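PDB 6TFO: copper-containing nitrite reductase from Hyphomicrobium denitrificans 1NES1, which probably catalyses the one-electron reduction of nitrite to nitric oxide, using copper centres and electrons delivered by cytochrome c. Local coordinates for residues Ser365-Gly371 with Tyr414-Ala420; Ile373-Val377 with Leu388-Val394; Val83-Tyr87 with Gln112-Tyr116. All blocks are in the same frame, centred on the assembly; numbering follows the deposited sequence.

Contact 1. Residues Ser365-Gly371 with Tyr414-Ala420; sequences SSFHVIG and YVLVDHA. With CU (copper (II) ion), chain E.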
loop_
_atom_site.group_PDB
_atom_site.type_symbol
_atom_site.label_atom_id
_atom_site.label_comp_id
_atom_site.label_asym_id
_atom_site.label_seq_id
_atom_site.Cartn_x
_atom_site.Cartn_y
_atom_site.Cartn_z
ATOM N N SER C 365 -28.538 2.240 25.535
ATOM C CA SER C 365 -28.976 3.645 25.350
ATOM C C SER C 365 -28.938 4.380 26.692
ATOM O O SER C 365 -29.359 3.801 27.701
ATOM C CB SER C 365 -30.339 3.710 24.748
ATOM O OG SER C 365 -30.707 5.058 24.525
ATOM N N SER C 366 -28.404 5.593 26.708
ATOM C CA SER C 366 -28.492 6.526 27.850
ATOM C C SER C 366 -29.698 7.442 27.595
ATOM O O SER C 366 -29.496 8.613 27.211
ATOM C CB SER C 366 -27.181 7.249 28.029
ATOM O OG SER C 366 -26.138 6.296 28.250
ATOM N N PHE C 367 -30.917 6.904 27.756
ATOM C CA PHE C 367 -32.165 7.538 27.255
ATOM C C PHE C 367 -32.468 8.758 28.108
ATOM O O PHE C 367 -32.392 8.669 29.352
ATOM C CB PHE C 367 -33.346 6.574 27.245
ATOM C CG PHE C 367 -34.581 7.168 26.619
ATOM C CD1 PHE C 367 -34.611 7.486 25.277
ATOM C CD2 PHE C 367 -35.708 7.430 27.376
ATOM C CE1 PHE C 367 -35.749 8.021 24.700
ATOM C CE2 PHE C 367 -36.849 7.965 26.799
ATOM C CZ PHE C 367 -36.868 8.263 25.464
ATOM N N HIS C 368 -32.784 9.861 27.443
ATOM C CA HIS C 368 -32.919 11.208 28.047
ATOM C C HIS C 368 -33.808 12.053 27.149
ATOM O O HIS C 368 -33.778 11.859 25.928
ATOM C CB HIS C 368 -31.548 11.850 28.227
ATOM C CG HIS C 368 -31.602 13.284 28.628
ATOM N ND1 HIS C 368 -31.700 13.688 29.952
ATOM C CD2 HIS C 368 -31.528 14.414 27.893
ATOM C CE1 HIS C 368 -31.693 15.005 30.006
ATOM N NE2 HIS C 368 -31.581 15.469 28.762
ATOM N N VAL C 369 -34.603 12.927 27.740
ATOM C CA VAL C 369 -35.459 13.873 26.977
ATOM C C VAL C 369 -34.976 15.258 27.350
ATOM O O VAL C 369 -35.139 15.617 28.520
ATOM C CB VAL C 369 -36.950 13.692 27.288
ATOM C CG1 VAL C 369 -37.773 14.808 26.672
ATOM C CG2 VAL C 369 -37.441 12.324 26.837
ATOM N N ILE C 370 -34.360 15.951 26.400
ATOM C CA ILE C 370 -33.770 17.296 26.635
ATOM C C ILE C 370 -34.926 18.228 27.006
ATOM O O ILE C 370 -35.940 18.224 26.259
ATOM C CB ILE C 370 -32.952 17.771 25.412
ATOM C CG1 ILE C 370 -31.913 16.727 24.979
ATOM C CG2 ILE C 370 -32.291 19.104 25.707
ATOM C CD1 ILE C 370 -31.040 17.159 23.819
ATOM N N GLY C 371 -34.818 18.915 28.151
ATOM C CA GLY C 371 -35.824 19.897 28.629
ATOM C C GLY C 371 -36.851 19.313 29.590
ATOM O O GLY C 371 -37.688 20.083 30.097
ATOM N N TYR C 414 -39.444 19.017 22.811
ATOM C CA TYR C 414 -38.637 18.184 23.730
ATOM C C TYR C 414 -37.938 17.128 22.871
ATOM O O TYR C 414 -38.562 16.586 21.927
ATOM C CB TYR C 414 -39.523 17.637 24.849
ATOM C CG TYR C 414 -40.094 18.693 25.770
ATOM C CD1 TYR C 414 -39.378 19.158 26.869
ATOM C CD2 TYR C 414 -41.363 19.217 25.558
ATOM C CE1 TYR C 414 -39.909 20.114 27.726
ATOM C CE2 TYR C 414 -41.910 20.163 26.410
ATOM C CZ TYR C 414 -41.184 20.608 27.505
ATOM O OH TYR C 414 -41.710 21.539 28.360
ATOM N N VAL C 415 -36.662 16.870 23.147
ATOM C CA VAL C 415 -35.814 16.069 22.223
ATOM C C VAL C 415 -35.381 14.779 22.902
ATOM O O VAL C 415 -34.609 14.867 23.858
ATOM C CB VAL C 415 -34.603 16.874 21.732
ATOM C CG1 VAL C 415 -33.745 16.050 20.792
ATOM C CG2 VAL C 415 -35.041 18.161 21.052
ATOM N N LEU C 416 -35.822 13.645 22.352
ATOM C CA LEU C 416 -35.392 12.280 22.747
ATOM C C LEU C 416 -33.988 12.013 22.189
ATOM O O LEU C 416 -33.799 12.185 20.974
ATOM C CB LEU C 416 -36.375 11.256 22.169
ATOM C CG LEU C 416 -37.747 11.138 22.834
ATOM C CD1 LEU C 416 -38.594 12.387 22.592
ATOM C CD2 LEU C 416 -38.468 9.904 22.304
ATOM N N VAL C 417 -33.051 11.579 23.035
ATOM C CA VAL C 417 -31.646 11.261 22.643
ATOM C C VAL C 417 -31.165 10.026 23.403
ATOM O O VAL C 417 -31.687 9.744 24.510
ATOM C CB VAL C 417 -30.684 12.438 22.903
ATOM C CG1 VAL C 417 -31.137 13.704 22.185
ATOM C CG2 VAL C 417 -30.471 12.701 24.391
ATOM N N ASP C 418 -30.180 9.335 22.827
ATOM C CA ASP C 418 -29.197 8.510 23.577
ATOM C C ASP C 418 -28.089 9.490 23.960
ATOM O O ASP C 418 -27.606 10.164 23.070
ATOM C CB ASP C 418 -28.757 7.338 22.713
ATOM C CG ASP C 418 -27.793 6.379 23.364
ATOM O OD1 ASP C 418 -27.146 6.783 24.374
ATOM O OD2 ASP C 418 -27.697 5.227 22.848
ATOM N N HIS C 419 -27.789 9.670 25.240
ATOM C CA HIS C 419 -26.908 10.774 25.711
ATOM C C HIS C 419 -25.438 10.407 25.461
ATOM O O HIS C 419 -24.558 11.169 25.922
ATOM C CB HIS C 419 -27.191 11.137 27.185
ATOM C CG HIS C 419 -27.041 12.594 27.466
ATOM N ND1 HIS C 419 -25.813 13.210 27.509
ATOM C CD2 HIS C 419 -27.959 13.560 27.686
ATOM C CE1 HIS C 419 -25.986 14.494 27.752
ATOM N NE2 HIS C 419 -27.292 14.740 27.862
ATOM N N ALA C 420 -25.172 9.266 24.819
ATOM C CA ALA C 420 -23.899 9.033 24.095
ATOM C C ALA C 420 -24.015 9.814 22.780
ATOM O O ALA C 420 -24.434 9.233 21.770
ATOM C CB ALA C 420 -23.635 7.557 23.882
HETATM CU CU CU E . -28.226 16.639 27.910
HETATM O O HOH W 1 -25.286 5.322 25.699
#
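Phe367, Val369 and Leu416 line one face of this antiparallel strand pair: Phe367 CZ lies 3.9 Å from Leu416 CD2, with Leu416 at the ring edge, and Val369 CG2 is 4.2 Å from Leu416 CG. On the other face Ile370 CD1 meets Val417 CG1 at 3.8 Å. Backbone hydrogen bonds run from His368 N to Val417 O (3.1 Å), Val417 N to His368 O (3.0 Å) and Ile370 N to Val415 O (2.8 Å), and at the end of the ladder from His419 N to Ser366 O (2.8 Å). Asp418 OD1 accepts from Ser366 N across the pair (2.9 Å) and from Ala420 N (3.2 Å), the latter an Asx turn; its OD2 forms a salt bridge with Arg423 and a hydrogen bond with Gln299. The turn carries His419 to the copper, which its NE2 binds at 2.1 Å; His227 and His262 of the second subunit complete this three-histidine type 2 catalytic site. The edge of His419 points at the face of His368 (centroids 5.0 Å, planes at 82°), whose ND1 hydrogen-bonds Gln392 O. Within its cupredoxin sheet, strand 365-370 lies between 412-418 and 393-396, and 430-434 flanks 412-418 on its other side.

Contact 2. Residues Ile373-Val377 with Leu388-Val394; sequences IFDHV and LTGVQTV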
loop_
_atom_site.group_PDB
_atom_site.type_symbol
_atom_site.label_atom_id
_atom_site.label_comp_id
_atom_site.label_asym_id
_atom_site.label_seq_id
_atom_site.Cartn_x
_atom_site.Cartn_y
_atom_site.Cartn_z
ATOM N N ILE C 373 -37.496 16.057 32.888
ATOM C CA ILE C 373 -36.982 15.145 33.943
ATOM C C ILE C 373 -38.013 14.040 34.084
ATOM O O ILE C 373 -39.206 14.337 33.962
ATOM C CB ILE C 373 -36.745 15.886 35.264
ATOM C CG1 ILE C 373 -36.030 17.220 35.009
ATOM C CG2 ILE C 373 -35.997 14.986 36.245
ATOM C CD1 ILE C 373 -35.716 18.048 36.236
ATOM N N PHE C 374 -37.561 12.811 34.260
ATOM C CA PHE C 374 -38.476 11.660 34.393
ATOM C C PHE C 374 -39.064 11.680 35.806
ATOM O O PHE C 374 -38.282 11.576 36.764
ATOM C CB PHE C 374 -37.741 10.364 34.035
ATOM C CG PHE C 374 -37.207 10.327 32.628
ATOM C CD1 PHE C 374 -37.969 10.801 31.579
ATOM C CD2 PHE C 374 -35.954 9.815 32.359
ATOM C CE1 PHE C 374 -37.487 10.770 30.282
ATOM C CE2 PHE C 374 -35.471 9.785 31.065
ATOM C CZ PHE C 374 -36.228 10.281 30.029
ATOM N N ASP C 375 -40.381 11.886 35.932
ATOM C CA ASP C 375 -41.068 11.835 37.246
ATOM C C ASP C 375 -40.882 10.416 37.779
ATOM O O ASP C 375 -40.419 10.299 38.904
ATOM C CB ASP C 375 -42.530 12.254 37.139
ATOM C CG ASP C 375 -42.714 13.749 36.932
ATOM O OD1 ASP C 375 -41.838 14.502 37.337
ATOM O OD2 ASP C 375 -43.730 14.148 36.347
ATOM N N HIS C 376 -41.152 9.405 36.944
ATOM C CA HIS C 376 -41.037 7.956 37.268
ATOM C C HIS C 376 -40.213 7.243 36.195
ATOM O O HIS C 376 -40.410 7.523 35.014
ATOM C CB HIS C 376 -42.423 7.318 37.427
ATOM C CG HIS C 376 -43.241 7.999 38.466
ATOM N ND1 HIS C 376 -44.166 8.984 38.155
ATOM C CD2 HIS C 376 -43.220 7.898 39.812
ATOM C CE1 HIS C 376 -44.693 9.441 39.268
ATOM N NE2 HIS C 376 -44.130 8.785 40.293
ATOM N N VAL C 377 -39.324 6.350 36.631
ATOM C CA VAL C 377 -38.519 5.437 35.776
ATOM C C VAL C 377 -38.695 4.027 36.317
ATOM O O VAL C 377 -38.301 3.767 37.462
ATOM C CB VAL C 377 -37.028 5.833 35.765
ATOM C CG1 VAL C 377 -36.187 4.793 35.024
ATOM C CG2 VAL C 377 -36.814 7.237 35.203
ATOM N N LEU C 388 -38.357 4.553 40.322
ATOM C CA LEU C 388 -37.429 5.618 40.777
ATOM C C LEU C 388 -38.015 6.958 40.354
ATOM O O LEU C 388 -38.848 6.974 39.454
ATOM C CB LEU C 388 -36.043 5.398 40.171
ATOM C CG LEU C 388 -35.306 4.145 40.629
ATOM C CD1 LEU C 388 -34.206 3.797 39.651
ATOM C CD2 LEU C 388 -34.711 4.313 42.016
ATOM N N THR C 389 -37.611 8.034 41.017
ATOM C CA THR C 389 -38.274 9.354 40.901
ATOM C C THR C 389 -37.215 10.429 40.665
ATOM O O THR C 389 -36.125 10.356 41.301
ATOM C CB THR C 389 -39.151 9.645 42.139
ATOM O OG1 THR C 389 -38.383 9.427 43.318
ATOM C CG2 THR C 389 -40.371 8.762 42.197
ATOM N N GLY C 390 -37.555 11.426 39.838
ATOM C CA GLY C 390 -36.678 12.584 39.564
ATOM C C GLY C 390 -35.348 12.117 38.989
ATOM O O GLY C 390 -34.297 12.344 39.669
ATOM N N VAL C 391 -35.413 11.462 37.817
ATOM C CA VAL C 391 -34.257 10.852 37.091
ATOM C C VAL C 391 -34.053 11.583 35.755
ATOM O O VAL C 391 -35.024 11.642 34.961
ATOM C CB VAL C 391 -34.478 9.340 36.890
ATOM C CG1 VAL C 391 -33.534 8.729 35.858
ATOM C CG2 VAL C 391 -34.383 8.593 38.211
ATOM N N GLN C 392 -32.837 12.104 35.512
ATOM C CA GLN C 392 -32.463 12.826 34.251
ATOM C C GLN C 392 -32.306 11.851 33.082
ATOM O O GLN C 392 -32.819 12.177 31.986
ATOM C CB GLN C 392 -31.159 13.608 34.384
ATOM C CG GLN C 392 -29.964 12.738 34.736
ATOM C CD GLN C 392 -28.882 13.623 35.299
ATOM O OE1 GLN C 392 -28.515 14.642 34.686
ATOM N NE2 GLN C 392 -28.396 13.254 36.481
ATOM N N THR C 393 -31.641 10.704 33.306
ATOM C CA THR C 393 -31.165 9.792 32.231
ATOM C C THR C 393 -31.126 8.344 32.732
ATOM O O THR C 393 -30.597 8.114 33.837
ATOM C CB THR C 393 -29.783 10.262 31.753
ATOM O OG1 THR C 393 -29.833 11.619 31.280
ATOM C CG2 THR C 393 -29.226 9.362 30.672
ATOM N N VAL C 394 -31.611 7.390 31.940
ATOM C CA VAL C 394 -31.613 5.948 32.347
ATOM C C VAL C 394 -30.924 5.072 31.286
ATOM O O VAL C 394 -31.331 5.122 30.117
ATOM C CB VAL C 394 -33.048 5.461 32.636
ATOM C CG1 VAL C 394 -34.022 5.888 31.537
ATOM C CG2 VAL C 394 -33.100 3.948 32.892
#
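A beta hairpin interrupted by bulges brings Ile373-Val377 against Leu388-Val394, at the edge of a cupredoxin sheet where the second subunit packs. Near the loop end of the hairpin, Val377 and Leu388 form a hydrogen-bonded pair, with Val377 N to Leu388 O at 2.9 Å and Leu388 N to Val377 O at 3.0 Å. Further along, Phe374 N hydrogen-bonds Val391 O (2.9 Å) and Val391 N hydrogen-bonds Phe374 O (3.1 Å). Between these two pairs both chains turn a corner. Gly390, with positive phi, joins Val391 opposite Phe374 in a G1 beta bulge, and Gly390 N hydrogen-bonds Asp375 O at 3.2 Å; Asp375 and His376 together face Asp405 of strand 400-407 in a classic bulge. After Val391 the chain bends at the non-extended Gln392 (phi/psi -73/-44) and passes between the sheets of the sandwich: 388-391 edges one, and 393-396 is an edge strand of the second. Inside the bend, Val377 CG2 packs on Val391 CB (3.6 Å) and Val377 CG1 on Val394 CG2 (3.8 Å), while Phe374 CE2 comes within 4.2 Å of Val394 CG1. Val404 and Phe406 also touch Phe374. Polar ends turn to other partners: Thr389 OG1 and Thr384 OG1 of the second subunit are hydrogen-bonded, and Gln392 OE1 hydrogen-bonds ND1 of the second subunit's His227, a ligand of the copper shared between the chains.

Contact 3. Residues Val83-Tyr87 with Gln112-Tyr116; sequences VIDQY and QFDYY
Build two antiparallel pieces paired at Val83-Tyr116 and diverging toward Tyr87 and Gln112: Gln112-Tyr116 and Val83-Ile84 are extended, then Asp85-Tyr87 leave the strand in a turn with phi/psi of -68/-45 at Asp85, -72/-14 at Gln86 and -111/5 at Tyr87. Phe113 (chi1 m) points toward this turn. The edge of Tyr87 meets the face of the Phe113 ring, centroids 5.2 Å apart and planes at 72°; Gln86 CG sits at the ring edge, 3.5 Å from Phe113 CD1, and Ile84 CG2 lies 4.0 Å from Phe113 CB. Asp114 forms a salt bridge with Arg123. Tyr115 offers its CB to Ile84 CG1 at 4.0 Å and its CA to Val83 O at 3.1 Å in a CA-H...O contact; chi1 p leads its ring away. Tyr116 forms a hydrogen-bonded pair with Val83: Val83 N to Tyr116 O 2.7 Å, Tyr116 N to Val83 O 3.0 Å. Its chi1, also p, sets Val83 CB 4.0 Å from the centroid of the Tyr116 ring (CH-pi), and Tyr116 OH donates to Asp85 OD1 at 2.7 Å. Cys117, a copper ligand of this cupredoxin domain, follows directly. Beyond the single backbone pair, aromatic packing and the Tyr116-Asp85 hydrogen bond hold turn to strand.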
loop_
_atom_site.group_PDB
_atom_site.type_symbol
_atom_site.label_atom_id
_atom_site.label_comp_id
_atom_site.label_asym_id
_atom_site.label_seq_id
_atom_site.Cartn_x
_atom_site.Cartn_y
_atom_site.Cartn_z
ATOM N N VAL C 83 -13.533 30.158 6.977
ATOM C CA VAL C 83 -14.068 31.446 7.481
ATOM C C VAL C 83 -15.230 31.856 6.580
ATOM O O VAL C 83 -15.121 31.681 5.349
ATOM C CB VAL C 83 -12.971 32.520 7.518
ATOM C CG1 VAL C 83 -13.506 33.854 8.025
ATOM C CG2 VAL C 83 -11.785 32.070 8.342
ATOM N N ILE C 84 -16.297 32.380 7.183
ATOM C CA ILE C 84 -17.458 33.016 6.488
ATOM C C ILE C 84 -17.652 34.390 7.130
ATOM O O ILE C 84 -18.015 34.438 8.334
ATOM C CB ILE C 84 -18.698 32.112 6.609
ATOM C CG1 ILE C 84 -18.317 30.638 6.445
ATOM C CG2 ILE C 84 -19.786 32.556 5.641
ATOM C CD1 ILE C 84 -19.460 29.736 6.054
ATOM N N ASP C 85 -17.337 35.462 6.401
ATOM C CA ASP C 85 -17.143 36.810 7.011
ATOM C C ASP C 85 -18.482 37.337 7.543
ATOM O O ASP C 85 -18.503 37.817 8.704
ATOM C CB ASP C 85 -16.494 37.788 6.025
ATOM C CG ASP C 85 -15.003 37.539 5.815
ATOM O OD1 ASP C 85 -14.380 36.902 6.668
ATOM O OD2 ASP C 85 -14.480 37.979 4.797
ATOM N N GLN C 86 -19.549 37.203 6.744
ATOM C CA GLN C 86 -20.854 37.894 6.929
ATOM C C GLN C 86 -21.581 37.280 8.125
ATOM O O GLN C 86 -22.555 37.881 8.574
ATOM C CB GLN C 86 -21.701 37.808 5.656
ATOM C CG GLN C 86 -20.976 38.344 4.431
ATOM C CD GLN C 86 -19.829 37.476 3.954
ATOM O OE1 GLN C 86 -19.667 36.313 4.344
ATOM N NE2 GLN C 86 -19.011 38.049 3.088
ATOM N N TYR C 87 -21.124 36.110 8.589
ATOM C CA TYR C 87 -21.670 35.358 9.748
ATOM C C TYR C 87 -20.676 35.369 10.911
ATOM O O TYR C 87 -20.925 34.698 11.914
ATOM C CB TYR C 87 -22.000 33.925 9.331
ATOM C CG TYR C 87 -23.238 33.842 8.478
ATOM C CD1 TYR C 87 -24.482 33.954 9.049
ATOM C CD2 TYR C 87 -23.175 33.727 7.102
ATOM C CE1 TYR C 87 -25.630 33.901 8.286
ATOM C CE2 TYR C 87 -24.316 33.683 6.324
ATOM C CZ TYR C 87 -25.557 33.767 6.919
ATOM O OH TYR C 87 -26.705 33.707 6.184
ATOM N N GLN C 112 -25.271 34.709 -1.298
ATOM C CA GLN C 112 -24.070 33.867 -1.529
ATOM C C GLN C 112 -22.909 34.447 -0.730
ATOM O O GLN C 112 -22.722 35.650 -0.769
ATOM C CB GLN C 112 -23.738 33.776 -3.016
ATOM C CG GLN C 112 -24.934 33.397 -3.873
ATOM C CD GLN C 112 -24.553 32.493 -5.016
ATOM O OE1 GLN C 112 -25.407 31.858 -5.614
ATOM N NE2 GLN C 112 -23.266 32.402 -5.303
ATOM N N PHE C 113 -22.179 33.592 -0.025
ATOM C CA PHE C 113 -21.137 33.975 0.957
ATOM C C PHE C 113 -19.950 33.041 0.765
ATOM O O PHE C 113 -20.179 31.833 0.691
ATOM C CB PHE C 113 -21.684 33.902 2.390
ATOM C CG PHE C 113 -22.981 34.649 2.586
ATOM C CD1 PHE C 113 -22.990 36.009 2.873
ATOM C CD2 PHE C 113 -24.194 33.999 2.448
ATOM C CE1 PHE C 113 -24.189 36.691 3.040
ATOM C CE2 PHE C 113 -25.392 34.683 2.621
ATOM C CZ PHE C 113 -25.393 36.029 2.896
ATOM N N ASP C 114 -18.743 33.598 0.652
ATOM C CA ASP C 114 -17.497 32.813 0.498
ATOM C C ASP C 114 -17.172 32.164 1.831
ATOM O O ASP C 114 -17.155 32.876 2.846
ATOM C CB ASP C 114 -16.331 33.672 0.012
ATOM C CG ASP C 114 -16.366 33.959 -1.482
ATOM O OD1 ASP C 114 -17.276 33.445 -2.169
ATOM O OD2 ASP C 114 -15.487 34.707 -1.941
ATOM N N TYR C 115 -16.958 30.854 1.807
ATOM C CA TYR C 115 -16.131 30.157 2.814
ATOM C C TYR C 115 -14.730 30.031 2.230
ATOM O O TYR C 115 -14.606 29.649 1.048
ATOM C CB TYR C 115 -16.767 28.829 3.215
ATOM C CG TYR C 115 -16.773 27.709 2.205
ATOM C CD1 TYR C 115 -15.734 26.789 2.160
ATOM C CD2 TYR C 115 -17.876 27.487 1.404
ATOM C CE1 TYR C 115 -15.757 25.716 1.289
ATOM C CE2 TYR C 115 -17.913 26.424 0.519
ATOM C CZ TYR C 115 -16.848 25.540 0.458
ATOM O OH TYR C 115 -16.877 24.475 -0.396
ATOM N N TYR C 116 -13.713 30.350 3.027
ATOM C CA TYR C 116 -12.309 30.401 2.565
ATOM C C TYR C 116 -11.354 30.129 3.726
ATOM O O TYR C 116 -11.740 30.242 4.896
ATOM C CB TYR C 116 -12.044 31.765 1.932
ATOM C CG TYR C 116 -12.034 32.893 2.920
ATOM C CD1 TYR C 116 -10.869 33.242 3.577
ATOM C CD2 TYR C 116 -13.195 33.591 3.223
ATOM C CE1 TYR C 116 -10.847 34.268 4.507
ATOM C CE2 TYR C 116 -13.187 34.627 4.145
ATOM C CZ TYR C 116 -12.011 34.960 4.800
ATOM O OH TYR C 116 -11.988 35.970 5.714
#

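In the fold
Contacts 1 and 2 are largely buried, belong to neighbouring parts of one cupredoxin domain and both touch the second subunit; contact 3, partly exposed, sits in the N-terminal cupredoxin domain about 33 Å from contact 1 and 44 Å from contact 2, centre to centre, with no other chain on its segments. The first two share a sheet: strand 393-396 of contact 2 runs beside strand 365-370 of contact 1, with Phe367 N 3.0 Å from Val394 O. Contact 1 combines a regular ladder with a copper ligand, contact 2 relies on bulges and apolar packing around Phe374 and the valines, and contact 3 has a single firm backbone pair and otherwise packs largely through aromatic rings.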